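PDB 3HFI: putative regulator from Escherichia coli O6, which is a putative transcriptional regulator whose UTRA domain, as in related GntR-type repressors, probably senses a small-molecule effector to control DNA binding. Local coordinates for residues R104-R109 with Q136-S141; I69-N74 with N90-I95; P130-E135 with V151-N156; V28-I33 with Y54-R59. All blocks are in the same frame, centred on the assembly; numbering follows the deposited sequence.

Contact 1: residues R104-R109 with Q136-S141; sequences RYSESR and QLVFFS
The Phe139 ring turns its edge to strand 105-109: Tyr105 O lies in the ring plane, 3.7 Å from CD2, and farther round the rim Glu107 OE1 comes within 3.9 Å of CZ. The Glu107 carboxylate is turned 72° against the ring. Phe139 CG sits beside its own backbone N (chi1 -65°), which takes it back toward the level of Leu137, the partner of Glu107. The Tyr105 ring approaches the turn obliquely, CE2 being 4.0 Å from Ser141 C. Beyond it the extended Arg104 chain passes Phe140 O, with CG 3.2 Å from that oxygen.

The strands are antiparallel, and Glu107 and Leu137 exchange two backbone hydrogen bonds. Where the pairing ends, Arg104 and Tyr105 both face Phe139 in a classic beta bulge: Phe139 O accepts from Arg104 N at 3.1 Å and, weakly, from Tyr105 N at 3.4 Å.

On the face carrying Ser106 and Ser108, Gln136 stretches out so that NE2 lies 3.5 Å from both Ser106 OG and Ser108 OG. Its hydrogen bonds, however, go to Tyr159 O and Gly161 N of the second subunit, whose strand also pairs antiparallel with 105-109. The chemistry is thus divided: on the Phe139 face, oxygens meet the ring's C-H rim, and on the serine face a buried amide has both polar atoms satisfied across the dimer interface.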
# COMPACT_ATOMS: atom_id res chain seq x y z
N ARG A 104 5.02 8.20 -7.68
CA ARG A 104 4.41 9.16 -6.84
C ARG A 104 3.04 8.85 -6.30
O ARG A 104 2.66 9.50 -5.32
CB ARG A 104 4.32 10.50 -7.56
CG ARG A 104 5.69 10.99 -8.07
CD ARG A 104 5.57 12.39 -8.60
NE ARG A 104 6.82 12.74 -9.26
CZ ARG A 104 7.83 13.36 -8.68
NH1 ARG A 104 7.73 13.77 -7.40
NH2 ARG A 104 8.93 13.63 -9.40
N TYR A 105 2.32 7.90 -6.90
CA TYR A 105 0.99 7.50 -6.45
C TYR A 105 0.70 6.05 -6.70
O TYR A 105 1.21 5.43 -7.65
CB TYR A 105 -0.18 8.23 -7.14
CG TYR A 105 -0.04 9.71 -7.23
CD1 TYR A 105 -0.69 10.56 -6.29
CD2 TYR A 105 0.71 10.31 -8.24
CE1 TYR A 105 -0.56 11.96 -6.36
CE2 TYR A 105 0.82 11.70 -8.32
CZ TYR A 105 0.19 12.50 -7.38
OH TYR A 105 0.32 13.88 -7.44
N SER A 106 -0.24 5.58 -5.90
CA SER A 106 -0.69 4.21 -5.80
C SER A 106 -2.18 4.27 -5.49
O SER A 106 -2.58 5.06 -4.64
CB SER A 106 -0.13 3.63 -4.49
OG SER A 106 0.38 2.49 -4.85
N GLU A 107 -2.97 3.33 -6.04
CA GLU A 107 -4.34 3.16 -5.62
C GLU A 107 -4.50 1.66 -5.47
O GLU A 107 -4.07 0.93 -6.33
CB GLU A 107 -5.30 3.59 -6.73
CG GLU A 107 -5.35 5.06 -6.99
CD GLU A 107 -6.21 5.44 -8.22
OE1 GLU A 107 -6.52 4.60 -9.11
OE2 GLU A 107 -6.54 6.63 -8.32
N SER A 108 -5.20 1.20 -4.44
CA SER A 108 -5.50 -0.19 -4.34
C SER A 108 -6.97 -0.37 -4.07
O SER A 108 -7.59 0.45 -3.41
CB SER A 108 -4.73 -0.79 -3.17
OG SER A 108 -3.36 -0.54 -3.26
N ARG A 109 -7.47 -1.53 -4.45
CA ARG A 109 -8.85 -1.92 -4.27
C ARG A 109 -8.83 -3.33 -3.76
O ARG A 109 -8.10 -4.14 -4.29
CB ARG A 109 -9.52 -1.86 -5.61
CG ARG A 109 -10.99 -2.10 -5.59
CD ARG A 109 -11.43 -1.81 -7.01
NE ARG A 109 -12.83 -2.08 -7.29
CZ ARG A 109 -13.35 -2.13 -8.53
NH1 ARG A 109 -12.56 -1.94 -9.61
NH2 ARG A 109 -14.67 -2.39 -8.70
N GLN A 136 -3.87 -3.14 -7.69
CA GLN A 136 -3.14 -1.94 -7.38
C GLN A 136 -2.65 -1.30 -8.64
O GLN A 136 -2.04 -1.96 -9.50
CB GLN A 136 -1.93 -2.31 -6.55
CG GLN A 136 -1.13 -1.06 -6.13
CD GLN A 136 0.06 -1.40 -5.32
OE1 GLN A 136 1.00 -2.09 -5.82
NE2 GLN A 136 0.06 -0.94 -4.04
N LEU A 137 -2.88 -0.01 -8.77
CA LEU A 137 -2.43 0.75 -9.91
C LEU A 137 -1.36 1.69 -9.37
O LEU A 137 -1.60 2.38 -8.43
CB LEU A 137 -3.62 1.52 -10.53
CG LEU A 137 -3.43 2.17 -11.90
CD1 LEU A 137 -2.88 1.22 -12.94
CD2 LEU A 137 -4.73 2.81 -12.41
N VAL A 138 -0.20 1.70 -10.03
CA VAL A 138 0.99 2.45 -9.64
C VAL A 138 1.31 3.47 -10.73
O VAL A 138 1.26 3.14 -11.91
CB VAL A 138 2.18 1.48 -9.40
CG1 VAL A 138 3.47 2.26 -9.01
CG2 VAL A 138 1.81 0.46 -8.27
N PHE A 139 1.58 4.73 -10.33
CA PHE A 139 1.67 5.88 -11.22
C PHE A 139 3.00 6.58 -11.01
O PHE A 139 3.47 6.73 -9.87
CB PHE A 139 0.64 6.94 -10.89
CG PHE A 139 -0.79 6.54 -11.09
CD1 PHE A 139 -1.54 7.09 -12.10
CD2 PHE A 139 -1.42 5.72 -10.17
CE1 PHE A 139 -2.90 6.79 -12.23
CE2 PHE A 139 -2.77 5.39 -10.27
CZ PHE A 139 -3.53 5.94 -11.31
N PHE A 140 3.57 7.08 -12.11
CA PHE A 140 4.58 8.10 -12.03
C PHE A 140 4.00 9.47 -11.76
O PHE A 140 4.52 10.26 -11.01
CB PHE A 140 5.30 8.17 -13.36
CG PHE A 140 6.19 6.99 -13.65
CD1 PHE A 140 7.05 6.47 -12.68
CD2 PHE A 140 6.19 6.41 -14.91
CE1 PHE A 140 7.89 5.40 -12.98
CE2 PHE A 140 7.06 5.36 -15.23
CZ PHE A 140 7.90 4.86 -14.28
N SER A 141 2.94 9.81 -12.44
CA SER A 141 2.32 11.08 -12.22
C SER A 141 0.86 10.78 -12.25
O SER A 141 0.45 9.69 -12.67
CB SER A 141 2.66 12.11 -13.30
OG SER A 141 2.07 11.75 -14.55

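Contact 2: residues I69-N74 with N90-I95; sequences IENRIN and NLFPTI
Leu91 reaches tip to tip at the Asn71 amide, its CD2 methyl 3.3 Å from OD1 and 3.4 Å from CG. The other branch, CD1, meets Ile73 CD1 at 3.9 Å, also tip to tip, so the forked end of Leu91 touches two alternate residues of strand 65-73. Leu91 CG is anti to its backbone N (chi1 176°), and from CG the two methyls divide between Asn71 and Ile73. One turn on, Ile95 CD1 lies 4.3 Å from Ile73 CG1. Phe92 takes part from the flank: CZ is 4.2 Å from Asn71 ND2, while Leu91 CG sits over the centre of one face of its ring.

The short helix and strand segments run nearly parallel, 7° apart with axes 12.0 Å from each other, and no hydrogen bond joins them. At the start of the helix Asn90 O accepts from Thr94 N and Thr94 OG1, which arrive from opposite faces of the carbonyl plane.

The Asn71 amide is buried under these hydrocarbons yet satisfied within the sheet, OD1 by Arg57 NH1 and ND2 by Glu147 OE2. Those two bonds would fix which way round the amide lies, leaving the helix to add purely apolar cover over a polar group already paired.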
# COMPACT_ATOMS: atom_id res chain seq x y z
N ILE A 69 1.99 -12.37 -6.76
CA ILE A 69 1.89 -11.07 -7.38
C ILE A 69 1.96 -11.24 -8.88
O ILE A 69 2.90 -11.88 -9.39
CB ILE A 69 3.03 -10.14 -6.93
CG1 ILE A 69 3.16 -10.17 -5.39
CG2 ILE A 69 2.78 -8.71 -7.51
CD1 ILE A 69 4.32 -9.35 -4.84
N GLU A 70 1.00 -10.66 -9.59
CA GLU A 70 0.99 -10.58 -11.06
C GLU A 70 1.07 -9.13 -11.45
O GLU A 70 0.11 -8.37 -11.23
CB GLU A 70 -0.29 -11.18 -11.57
CG GLU A 70 -0.40 -12.58 -11.20
CD GLU A 70 -1.65 -13.18 -11.76
OE1 GLU A 70 -2.71 -13.06 -11.08
OE2 GLU A 70 -1.55 -13.79 -12.85
N ASN A 71 2.22 -8.70 -11.94
CA ASN A 71 2.45 -7.34 -12.36
C ASN A 71 2.26 -7.22 -13.88
O ASN A 71 2.69 -8.10 -14.64
CB ASN A 71 3.90 -6.92 -12.02
CG ASN A 71 4.24 -7.07 -10.58
OD1 ASN A 71 5.11 -7.86 -10.21
ND2 ASN A 71 3.61 -6.25 -9.75
N ARG A 72 1.65 -6.14 -14.34
CA ARG A 72 1.56 -5.83 -15.73
C ARG A 72 2.06 -4.40 -15.90
O ARG A 72 1.52 -3.45 -15.35
CB ARG A 72 0.12 -5.95 -16.17
CG ARG A 72 -0.30 -7.40 -16.43
CD ARG A 72 -1.74 -7.55 -16.63
NE ARG A 72 -2.13 -8.92 -16.99
CZ ARG A 72 -2.62 -9.80 -16.12
NH1 ARG A 72 -2.70 -9.51 -14.85
NH2 ARG A 72 -2.96 -11.01 -16.51
N ILE A 73 3.10 -4.27 -16.71
CA ILE A 73 3.96 -3.09 -16.81
C ILE A 73 3.94 -2.49 -18.22
O ILE A 73 4.14 -3.22 -19.20
CB ILE A 73 5.43 -3.45 -16.44
CG1 ILE A 73 5.48 -4.00 -15.00
CG2 ILE A 73 6.26 -2.22 -16.54
CD1 ILE A 73 6.36 -5.24 -14.83
N ASN A 74 3.69 -1.17 -18.31
CA ASN A 74 3.79 -0.46 -19.57
C ASN A 74 5.27 -0.30 -19.92
O ASN A 74 5.96 0.56 -19.39
CB ASN A 74 3.14 0.92 -19.45
CG ASN A 74 3.18 1.68 -20.73
OD1 ASN A 74 3.69 1.19 -21.74
ND2 ASN A 74 2.61 2.86 -20.72
N ASN A 90 15.20 -5.78 -8.09
CA ASN A 90 13.89 -5.42 -7.52
C ASN A 90 13.04 -4.65 -8.55
O ASN A 90 13.55 -3.79 -9.28
CB ASN A 90 14.08 -4.57 -6.26
CG ASN A 90 14.90 -5.26 -5.21
OD1 ASN A 90 15.89 -4.71 -4.69
ND2 ASN A 90 14.52 -6.50 -4.88
N LEU A 91 11.75 -4.96 -8.59
CA LEU A 91 10.93 -4.51 -9.70
C LEU A 91 10.80 -3.00 -9.73
O LEU A 91 11.15 -2.39 -10.72
CB LEU A 91 9.53 -5.14 -9.63
CG LEU A 91 8.55 -4.67 -10.68
CD1 LEU A 91 9.10 -4.84 -12.14
CD2 LEU A 91 7.27 -5.44 -10.48
N PHE A 92 10.34 -2.40 -8.64
CA PHE A 92 10.01 -1.00 -8.65
C PHE A 92 11.21 -0.04 -8.70
O PHE A 92 11.20 0.91 -9.49
CB PHE A 92 8.99 -0.69 -7.58
CG PHE A 92 7.66 -1.32 -7.88
CD1 PHE A 92 6.81 -0.75 -8.82
CD2 PHE A 92 7.30 -2.52 -7.30
CE1 PHE A 92 5.59 -1.35 -9.15
CE2 PHE A 92 6.05 -3.12 -7.62
CZ PHE A 92 5.21 -2.52 -8.54
N PRO A 93 12.29 -0.34 -7.97
CA PRO A 93 13.53 0.38 -8.18
C PRO A 93 13.98 0.33 -9.62
O PRO A 93 14.48 1.33 -10.12
CB PRO A 93 14.53 -0.38 -7.30
CG PRO A 93 13.66 -0.87 -6.14
CD PRO A 93 12.38 -1.27 -6.83
N THR A 94 13.78 -0.81 -10.29
CA THR A 94 14.20 -0.94 -11.66
C THR A 94 13.35 -0.12 -12.63
O THR A 94 13.85 0.44 -13.60
CB THR A 94 14.23 -2.44 -12.11
OG1 THR A 94 15.08 -3.21 -11.23
CG2 THR A 94 14.76 -2.59 -13.52
N ILE A 95 12.05 -0.09 -12.39
CA ILE A 95 11.11 0.76 -13.13
C ILE A 95 11.62 2.21 -13.02
O ILE A 95 11.75 2.90 -14.02
CB ILE A 95 9.67 0.54 -12.59
CG1 ILE A 95 9.16 -0.85 -13.05
CG2 ILE A 95 8.71 1.67 -12.98
CD1 ILE A 95 7.74 -1.24 -12.53

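Contact 3: residues P130-E135 with V151-N156; sequences PVLHLE and VWLKGN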
# COMPACT_ATOMS: atom_id res chain seq x y z
N PRO A 130 -10.89 -18.99 0.15
CA PRO A 130 -10.98 -17.54 -0.02
C PRO A 130 -9.66 -16.82 0.34
O PRO A 130 -9.04 -17.12 1.38
CB PRO A 130 -12.10 -17.13 0.95
CG PRO A 130 -12.10 -18.18 2.00
CD PRO A 130 -11.75 -19.45 1.26
N VAL A 131 -9.24 -15.89 -0.51
CA VAL A 131 -8.04 -15.12 -0.24
C VAL A 131 -8.38 -13.65 -0.38
O VAL A 131 -9.42 -13.30 -0.96
CB VAL A 131 -6.93 -15.52 -1.20
CG1 VAL A 131 -6.58 -16.96 -0.98
CG2 VAL A 131 -7.36 -15.29 -2.64
N LEU A 132 -7.53 -12.78 0.17
CA LEU A 132 -7.67 -11.36 -0.08
C LEU A 132 -7.06 -11.09 -1.45
O LEU A 132 -5.91 -11.45 -1.75
CB LEU A 132 -7.01 -10.50 1.00
CG LEU A 132 -7.12 -8.98 0.72
CD1 LEU A 132 -8.52 -8.45 1.12
CD2 LEU A 132 -6.03 -8.20 1.44
N HIS A 133 -7.85 -10.44 -2.28
CA HIS A 133 -7.37 -10.04 -3.58
C HIS A 133 -7.24 -8.50 -3.58
O HIS A 133 -8.15 -7.79 -3.18
CB HIS A 133 -8.33 -10.48 -4.66
CG HIS A 133 -8.00 -9.96 -6.01
ND1 HIS A 133 -6.85 -10.33 -6.69
CD2 HIS A 133 -8.67 -9.14 -6.85
CE1 HIS A 133 -6.81 -9.73 -7.86
NE2 HIS A 133 -7.91 -9.02 -7.99
N LEU A 134 -6.11 -8.04 -4.06
CA LEU A 134 -5.85 -6.62 -4.24
C LEU A 134 -5.57 -6.33 -5.69
O LEU A 134 -4.85 -7.09 -6.35
CB LEU A 134 -4.64 -6.32 -3.41
CG LEU A 134 -4.09 -4.95 -3.30
CD1 LEU A 134 -4.21 -4.75 -1.81
CD2 LEU A 134 -2.63 -4.93 -3.74
N GLU A 135 -6.19 -5.28 -6.23
CA GLU A 135 -5.73 -4.68 -7.51
C GLU A 135 -5.05 -3.39 -7.15
O GLU A 135 -5.64 -2.59 -6.45
CB GLU A 135 -6.86 -4.31 -8.45
CG GLU A 135 -7.65 -5.42 -9.03
CD GLU A 135 -8.77 -4.88 -9.95
OE1 GLU A 135 -9.36 -3.84 -9.65
OE2 GLU A 135 -9.05 -5.47 -10.97
N VAL A 151 -2.77 -8.93 -6.64
CA VAL A 151 -2.05 -9.58 -5.54
C VAL A 151 -3.01 -10.53 -4.84
O VAL A 151 -4.14 -10.17 -4.56
CB VAL A 151 -1.49 -8.56 -4.55
CG1 VAL A 151 -0.75 -9.24 -3.46
CG2 VAL A 151 -0.55 -7.59 -5.28
N TRP A 152 -2.51 -11.73 -4.53
CA TRP A 152 -3.29 -12.78 -3.90
C TRP A 152 -2.64 -13.04 -2.57
O TRP A 152 -1.52 -13.56 -2.52
CB TRP A 152 -3.26 -14.02 -4.76
CG TRP A 152 -3.65 -13.69 -6.12
CD1 TRP A 152 -2.84 -13.26 -7.15
CD2 TRP A 152 -4.96 -13.69 -6.61
NE1 TRP A 152 -3.59 -12.99 -8.26
CE2 TRP A 152 -4.90 -13.25 -7.97
CE3 TRP A 152 -6.20 -14.00 -6.04
CZ2 TRP A 152 -6.04 -13.14 -8.76
CZ3 TRP A 152 -7.32 -13.91 -6.82
CH2 TRP A 152 -7.23 -13.49 -8.18
N LEU A 153 -3.34 -12.66 -1.51
CA LEU A 153 -2.71 -12.48 -0.22
C LEU A 153 -3.47 -13.55 0.46
O LEU A 153 -4.66 -13.52 0.35
CB LEU A 153 -3.38 -11.41 0.63
CG LEU A 153 -2.67 -10.07 0.69
CD1 LEU A 153 -2.85 -9.32 -0.59
CD2 LEU A 153 -3.27 -9.28 1.86
N LYS A 154 -2.86 -14.50 1.14
CA LYS A 154 -3.69 -15.59 1.73
C LYS A 154 -3.86 -15.30 3.22
O LYS A 154 -4.50 -16.06 3.94
CB LYS A 154 -2.31 -16.27 1.54
CG LYS A 154 -2.01 -17.51 2.37
CD LYS A 154 -0.57 -17.96 2.10
CE LYS A 154 -0.09 -19.05 3.08
NZ LYS A 154 0.04 -20.41 2.47
N GLY A 155 -3.27 -14.20 3.69
CA GLY A 155 -3.34 -13.80 5.08
C GLY A 155 -4.22 -12.62 5.45
O GLY A 155 -5.42 -12.80 5.66
N ASN A 156 -3.66 -11.41 5.56
CA ASN A 156 -4.47 -10.26 6.00
C ASN A 156 -3.96 -8.86 5.68
O ASN A 156 -2.77 -8.60 5.71
CB ASN A 156 -4.76 -10.37 7.49
CG ASN A 156 -6.16 -9.94 7.83
OD1 ASN A 156 -7.14 -10.47 7.30
ND2 ASN A 156 -6.28 -8.97 8.72
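His133 and Trp152 lie side by side and point the same way from neighbouring strands, with the imidazole tilted over one face of the indole. ND1 stands 3.4 Å above the indole plane, offset toward the rim, and its nearest atom there is CH2. The planes are 36° apart, an oblique pairing with the His133 ring and the six-membered ring of Trp152 centred 4.2 Å from each other. Val131 crosses the indole obliquely instead: its chi1 of -63° sets CG1 anti to the carbonyl carbon, which leaves CG2 in the crowded position, and CG2 lies in the indole plane at its edge, 3.8 Å from CE3. Trp152 NE1 is hydrogen-bonded to Glu70 OE1, and Arg119 and Leu123 of helix 117-123 also pack on the indole.

On the other face the aliphatic pairs run alongside each other. Leu134 CD2 touches Val151 CG2 at 3.7 Å, and Leu132 CB lies 3.8 Å from Leu153 CB; the modelled ends of these two leucines are doubtful.

Between the faces, Leu132 with Leu153 and Leu134 with Val151 form hydrogen-bonded pairs of two backbone bonds each, flanking the non-hydrogen-bonded pair His133-Trp152. The segments run at 148° to each other, showing the twist of the strands. This is the open end of the beta hairpin formed by strands 130-139 and 144-153, part of the antiparallel sheet of the UTRA domain.

Contact 4: residues V28-I33 with Y54-R59; sequences VITSRI and YLERLR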
# COMPACT_ATOMS: atom_id res chain seq x y z
N VAL A 28 10.70 -14.96 -9.25
CA VAL A 28 9.93 -14.85 -10.49
C VAL A 28 9.54 -16.25 -10.91
O VAL A 28 10.38 -17.11 -10.99
CB VAL A 28 10.70 -14.10 -11.61
CG1 VAL A 28 9.94 -14.15 -12.92
CG2 VAL A 28 10.87 -12.61 -11.23
N ILE A 29 8.25 -16.49 -11.08
CA ILE A 29 7.73 -17.78 -11.54
C ILE A 29 7.74 -17.75 -13.07
O ILE A 29 8.18 -18.68 -13.74
CB ILE A 29 6.29 -18.00 -11.03
CG1 ILE A 29 6.31 -18.24 -9.51
CG2 ILE A 29 5.64 -19.16 -11.71
CD1 ILE A 29 4.94 -18.05 -8.80
N THR A 30 7.24 -16.67 -13.63
CA THR A 30 7.10 -16.59 -15.06
C THR A 30 6.99 -15.17 -15.51
O THR A 30 6.63 -14.26 -14.73
CB THR A 30 5.90 -17.47 -15.59
OG1 THR A 30 6.15 -17.78 -16.95
CG2 THR A 30 4.59 -16.81 -15.49
N SER A 31 7.37 -14.97 -16.76
CA SER A 31 7.09 -13.71 -17.43
C SER A 31 6.69 -13.84 -18.89
O SER A 31 6.96 -14.82 -19.51
CB SER A 31 8.25 -12.73 -17.27
OG SER A 31 9.37 -13.10 -17.99
N ARG A 32 6.12 -12.79 -19.45
CA ARG A 32 5.53 -12.88 -20.76
C ARG A 32 5.30 -11.49 -21.28
O ARG A 32 4.97 -10.62 -20.48
CB ARG A 32 4.13 -13.43 -20.57
CG ARG A 32 3.68 -14.31 -21.56
CD ARG A 32 2.55 -15.17 -20.94
NE ARG A 32 1.44 -14.39 -20.34
CZ ARG A 32 0.78 -14.79 -19.24
NH1 ARG A 32 1.15 -15.91 -18.60
NH2 ARG A 32 -0.23 -14.04 -18.73
N ILE A 33 5.45 -11.29 -22.59
CA ILE A 33 5.03 -10.04 -23.22
C ILE A 33 3.64 -10.39 -23.76
O ILE A 33 3.50 -11.40 -24.45
CB ILE A 33 5.91 -9.63 -24.41
CG1 ILE A 33 7.36 -9.37 -23.96
CG2 ILE A 33 5.34 -8.42 -25.13
CD1 ILE A 33 7.42 -8.48 -22.80
N TYR A 54 4.14 -9.03 -18.49
CA TYR A 54 3.45 -9.67 -17.43
C TYR A 54 4.53 -10.38 -16.59
O TYR A 54 5.38 -11.02 -17.15
CB TYR A 54 2.50 -10.69 -17.97
CG TYR A 54 1.96 -11.66 -16.93
CD1 TYR A 54 0.78 -11.38 -16.23
CD2 TYR A 54 2.60 -12.85 -16.67
CE1 TYR A 54 0.26 -12.26 -15.31
CE2 TYR A 54 2.08 -13.77 -15.72
CZ TYR A 54 0.90 -13.45 -15.06
OH TYR A 54 0.39 -14.29 -14.07
N LEU A 55 4.52 -10.21 -15.27
CA LEU A 55 5.45 -10.87 -14.37
C LEU A 55 4.65 -11.54 -13.29
O LEU A 55 3.82 -10.88 -12.64
CB LEU A 55 6.33 -9.84 -13.71
CG LEU A 55 7.78 -9.66 -13.85
CD1 LEU A 55 8.27 -9.79 -15.32
CD2 LEU A 55 8.15 -8.32 -13.17
N GLU A 56 4.91 -12.81 -13.04
CA GLU A 56 4.32 -13.48 -11.90
C GLU A 56 5.41 -13.80 -10.88
O GLU A 56 6.42 -14.45 -11.22
CB GLU A 56 3.65 -14.78 -12.37
CG GLU A 56 2.73 -15.46 -11.39
CD GLU A 56 2.04 -16.71 -12.03
OE1 GLU A 56 2.66 -17.44 -12.85
OE2 GLU A 56 0.85 -16.96 -11.71
N ARG A 57 5.18 -13.35 -9.65
CA ARG A 57 6.19 -13.38 -8.58
C ARG A 57 5.58 -13.92 -7.31
O ARG A 57 4.44 -13.60 -6.98
CB ARG A 57 6.71 -11.97 -8.35
CG ARG A 57 7.62 -11.52 -9.49
CD ARG A 57 7.54 -10.05 -9.68
NE ARG A 57 8.27 -9.40 -8.63
CZ ARG A 57 7.79 -8.46 -7.81
NH1 ARG A 57 6.55 -7.97 -7.87
NH2 ARG A 57 8.60 -7.99 -6.89
N LEU A 58 6.34 -14.79 -6.63
CA LEU A 58 5.85 -15.43 -5.43
C LEU A 58 6.71 -14.90 -4.31
O LEU A 58 7.93 -14.99 -4.35
CB LEU A 58 5.94 -16.97 -5.53
CG LEU A 58 5.37 -17.77 -4.36
CD1 LEU A 58 3.85 -17.77 -4.36
CD2 LEU A 58 5.88 -19.20 -4.39
N ARG A 59 6.06 -14.27 -3.35
CA ARG A 59 6.79 -13.65 -2.27
C ARG A 59 6.62 -14.52 -1.07
O ARG A 59 5.49 -14.82 -0.70
CB ARG A 59 6.24 -12.30 -1.95
CG ARG A 59 6.67 -11.83 -0.58
CD ARG A 59 6.65 -10.33 -0.54
NE ARG A 59 7.49 -9.84 -1.63
CZ ARG A 59 7.36 -8.66 -2.22
NH1 ARG A 59 6.41 -7.80 -1.83
NH2 ARG A 59 8.18 -8.33 -3.21
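Ile29 and Thr30 both face Glu56 in a classic beta bulge, set in the antiparallel pairing of strand 26-35, outermost in this chain's UTRA sheet, with strand 51-60. Packing is close here. Glu56 O accepts from Ile29 N at 2.7 Å and, weakly, from Thr30 N at 3.4 Å. The Glu56 chain is extended, with CG anti to the backbone N (chi1 -167°), and its OE1 comes 3.3 Å from Thr30 CG2 and 3.6 Å from Ile29 CG2. Ile29 also crosses to Leu58, CD1 lying 3.6 Å from CB, and Phe122 of helix 117-123 packs on both Ile29 and Glu56.

Toward the other end the first segment is exposed at Ser31 and Arg32, while Tyr54 beneath Arg32 stays buried. Ser31 CB touches Leu55 CD1 at 3.5 Å, while Arg32 and Tyr54 form a hydrogen-bonded pair with two backbone bonds. The Arg32 chain bends at chi3 (55°), and its guanidinium stacks on the Tyr54 ring, planes 12° apart, in a cation-pi contact with CZ 4.0 Å from the ring centroid. Glu34 salt-bridges Arg32 NH2. Thr30 CG2 lies in the Tyr54 ring plane at its edge, whereas Arg32 NH2 sits 3.5 Å above the centre of one face.

Overall arrangement
From the N terminus, contact 4 comes first, joining strands 26-35 and 51-60 and closing a loop that contains helix 38-44. Contact 2 follows in series: strand 65-73 is met by helix 91-99 after a connection without helix or strand. Contacts 1 and 3 cross, since their segments alternate: 104-109, 130-135, 136-141, 151-156. They share strand 130-139, which lies between 105-114 and 144-153. All four reach one antiparallel sheet; three pair neighbouring strands, and contact 2 sets a helix against it. Backbone pairing of Ile69 with Arg57 ties contact 2 to contact 4, Glu70 bonds Trp152 of contact 3, and Phe140 packs on Ile95, linking contacts 1 and 2. Contacts 1 and 4 lie on opposite sides of the chain's centre.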